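Local coordinates for blood group a-and b-cleaving endo-beta-galactosidase (Streptococcus pneumoniae, PDB 2YGL), which probably binds blood group antigen glycans through the tandem CBM51 modules of a family 98 endo-beta-galactosidase that cleaves A and B antigens, at residues F217-N222 with A340-L345. Residues are numbered along the deposited sequence; the frame is centred on the assembly and turned at random.
Sequences FTPGNN and ADELVL
Glu342 reaches across to the first turn of helix 217-221 and spends both carboxylate oxygens on Thr218, an acidic side chain from a distant part of the chain that grips a backbone N-H and a hydroxyl at the start of a helix. Glu342 OE1 accepts from the backbone N of Thr218 at 3.1 Å through its syn lone pair, and the bond is nearly straight (166°). Glu342 OE2 takes the hydroxyl proton of Thr218 OG1 at 2.6 Å, met from above the carboxylate plane. Two torsions make this fork possible: Thr218 OG1 stands beside its own backbone N (chi1 -66°), which presents both donors together, while a bend at chi2 (-90°) swings the glutamate chain over to them.

The close part of the contact is finished by Phe217, whose CB lies 3.5 Å from Glu342 OE1. Its ring leads away from Glu342 to meet His202, with Asn221 ND2 over the centre of one face; that same amide nitrogen donates to Phe217 O. Both Phe217 and Glu342 are buried and touch Val246. The contact is looser on the partly exposed side of Thr218 and Pro219, where Pro219 CD stays 4.3 Å from Glu342 OE1. A water lies between the segments, accepting from Phe217 N and sitting at a longer 3.3 Å from Glu342 OE1.

Glu342 centres an inverse gamma turn leading into strand 343-352 of the second NPCBM module, so the contact ties this short helix to the β-sandwich. The backbone N-H and hydroxyl of Thr218, both pointed at the carboxylate, would favour its ionised form, and the start of the short helix probably adds to this.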
loop_
_atom_site.group_PDB
_atom_site.type_symbol
_atom_site.label_atom_id
_atom_site.label_comp_id
_atom_site.label_asym_id
_atom_site.label_seq_id
_atom_site.Cartn_x
_atom_site.Cartn_y
_atom_site.Cartn_z
ATOM N N PHE A 217 19.400 19.194 -20.134
ATOM C CA PHE A 217 20.699 19.857 -20.018
ATOM C C PHE A 217 20.958 20.952 -21.064
ATOM O O PHE A 217 21.190 22.111 -20.705
ATOM C CB PHE A 217 21.832 18.818 -20.037
ATOM C CG PHE A 217 23.195 19.397 -19.785
ATOM C CD1 PHE A 217 23.971 19.868 -20.840
ATOM C CD2 PHE A 217 23.706 19.469 -18.491
ATOM C CE1 PHE A 217 25.239 20.397 -20.615
ATOM C CE2 PHE A 217 24.978 20.001 -18.253
ATOM C CZ PHE A 217 25.744 20.465 -19.318
ATOM N N THR A 218 20.930 20.584 -22.344
ATOM C CA THR A 218 21.310 21.516 -23.411
ATOM C C THR A 218 20.353 22.710 -23.541
ATOM O O THR A 218 20.807 23.851 -23.476
ATOM C CB THR A 218 21.578 20.792 -24.762
ATOM O OG1 THR A 218 22.738 19.966 -24.620
ATOM C CG2 THR A 218 21.826 21.791 -25.897
ATOM N N PRO A 219 19.032 22.460 -23.703
ATOM C CA PRO A 219 18.111 23.602 -23.754
ATOM C C PRO A 219 18.169 24.480 -22.498
ATOM O O PRO A 219 18.115 25.705 -22.604
ATOM C CB PRO A 219 16.740 22.940 -23.896
ATOM C CG PRO A 219 17.029 21.649 -24.580
ATOM C CD PRO A 219 18.334 21.192 -24.000
ATOM N N GLY A 220 18.299 23.857 -21.328
ATOM C CA GLY A 220 18.426 24.591 -20.069
ATOM C C GLY A 220 19.636 25.510 -20.033
ATOM O O GLY A 220 19.528 26.676 -19.644
ATOM N N ASN A 221 20.788 24.988 -20.442
ATOM C CA ASN A 221 22.010 25.793 -20.535
ATOM C C ASN A 221 21.996 26.810 -21.689
ATOM O O ASN A 221 22.832 27.714 -21.737
ATOM C CB ASN A 221 23.251 24.894 -20.613
ATOM C CG ASN A 221 23.607 24.271 -19.270
ATOM O OD1 ASN A 221 24.125 24.942 -18.378
ATOM N ND2 ASN A 221 23.340 22.979 -19.128
ATOM N N ASN A 222 21.047 26.661 -22.610
ATOM C CA ASN A 222 20.863 27.634 -23.694
ATOM C C ASN A 222 19.845 28.731 -23.354
ATOM O O ASN A 222 19.567 29.606 -24.178
ATOM C CB ASN A 222 20.474 26.931 -25.000
ATOM C CG ASN A 222 21.652 26.239 -25.674
ATOM O OD1 ASN A 222 22.817 26.471 -25.334
ATOM N ND2 ASN A 222 21.351 25.383 -26.645
ATOM N N ALA A 340 23.139 11.068 -28.353
ATOM C CA ALA A 340 21.982 11.013 -27.458
ATOM C C ALA A 340 22.373 10.658 -26.019
ATOM O O ALA A 340 21.963 9.622 -25.486
ATOM C CB ALA A 340 20.930 10.047 -27.999
ATOM N N ASP A 341 23.169 11.532 -25.401
ATOM C CA ASP A 341 23.630 11.338 -24.024
ATOM C C ASP A 341 22.930 12.277 -23.033
ATOM O O ASP A 341 23.369 12.432 -21.891
ATOM C CB ASP A 341 25.160 11.475 -23.932
ATOM C CG ASP A 341 25.688 12.739 -24.599
ATOM O OD1 ASP A 341 24.917 13.701 -24.807
ATOM O OD2 ASP A 341 26.895 12.774 -24.915
ATOM N N GLU A 342 21.830 12.882 -23.481
ATOM C CA GLU A 342 21.054 13.825 -22.676
ATOM C C GLU A 342 20.104 13.075 -21.744
ATOM O O GLU A 342 18.888 13.047 -21.966
ATOM C CB GLU A 342 20.266 14.776 -23.586
ATOM C CG GLU A 342 21.121 15.704 -24.447
ATOM C CD GLU A 342 21.439 17.030 -23.766
ATOM O OE1 GLU A 342 20.551 17.598 -23.093
ATOM O OE2 GLU A 342 22.579 17.513 -23.918
ATOM N N LEU A 343 20.666 12.466 -20.705
ATOM C CA LEU A 343 19.885 11.694 -19.744
ATOM C C LEU A 343 19.114 12.630 -18.819
ATOM O O LEU A 343 19.669 13.587 -18.281
ATOM C CB LEU A 343 20.795 10.747 -18.941
ATOM C CG LEU A 343 20.160 9.666 -18.054
ATOM C CD1 LEU A 343 21.069 8.453 -17.917
ATOM C CD2 LEU A 343 19.798 10.207 -16.672
ATOM N N VAL A 344 17.827 12.346 -18.649
ATOM C CA VAL A 344 16.985 13.115 -17.738
ATOM C C VAL A 344 16.317 12.220 -16.694
ATOM O O VAL A 344 15.974 11.065 -16.966
ATOM C CB VAL A 344 15.914 13.971 -18.483
ATOM C CG1 VAL A 344 16.566 15.138 -19.211
ATOM C CG2 VAL A 344 15.099 13.123 -19.447
ATOM N N LEU A 345 16.153 12.765 -15.495
ATOM C CA LEU A 345 15.455 12.081 -14.419
ATOM C C LEU A 345 14.114 12.780 -14.208
ATOM O O LEU A 345 14.058 13.873 -13.647
ATOM C CB LEU A 345 16.304 12.089 -13.143
ATOM C CG LEU A 345 17.764 11.616 -13.250
ATOM C CD1 LEU A 345 18.500 11.838 -11.945
ATOM C CD2 LEU A 345 17.851 10.155 -13.654
HETATM O O HOH W 1 19.590 16.345 -20.212
#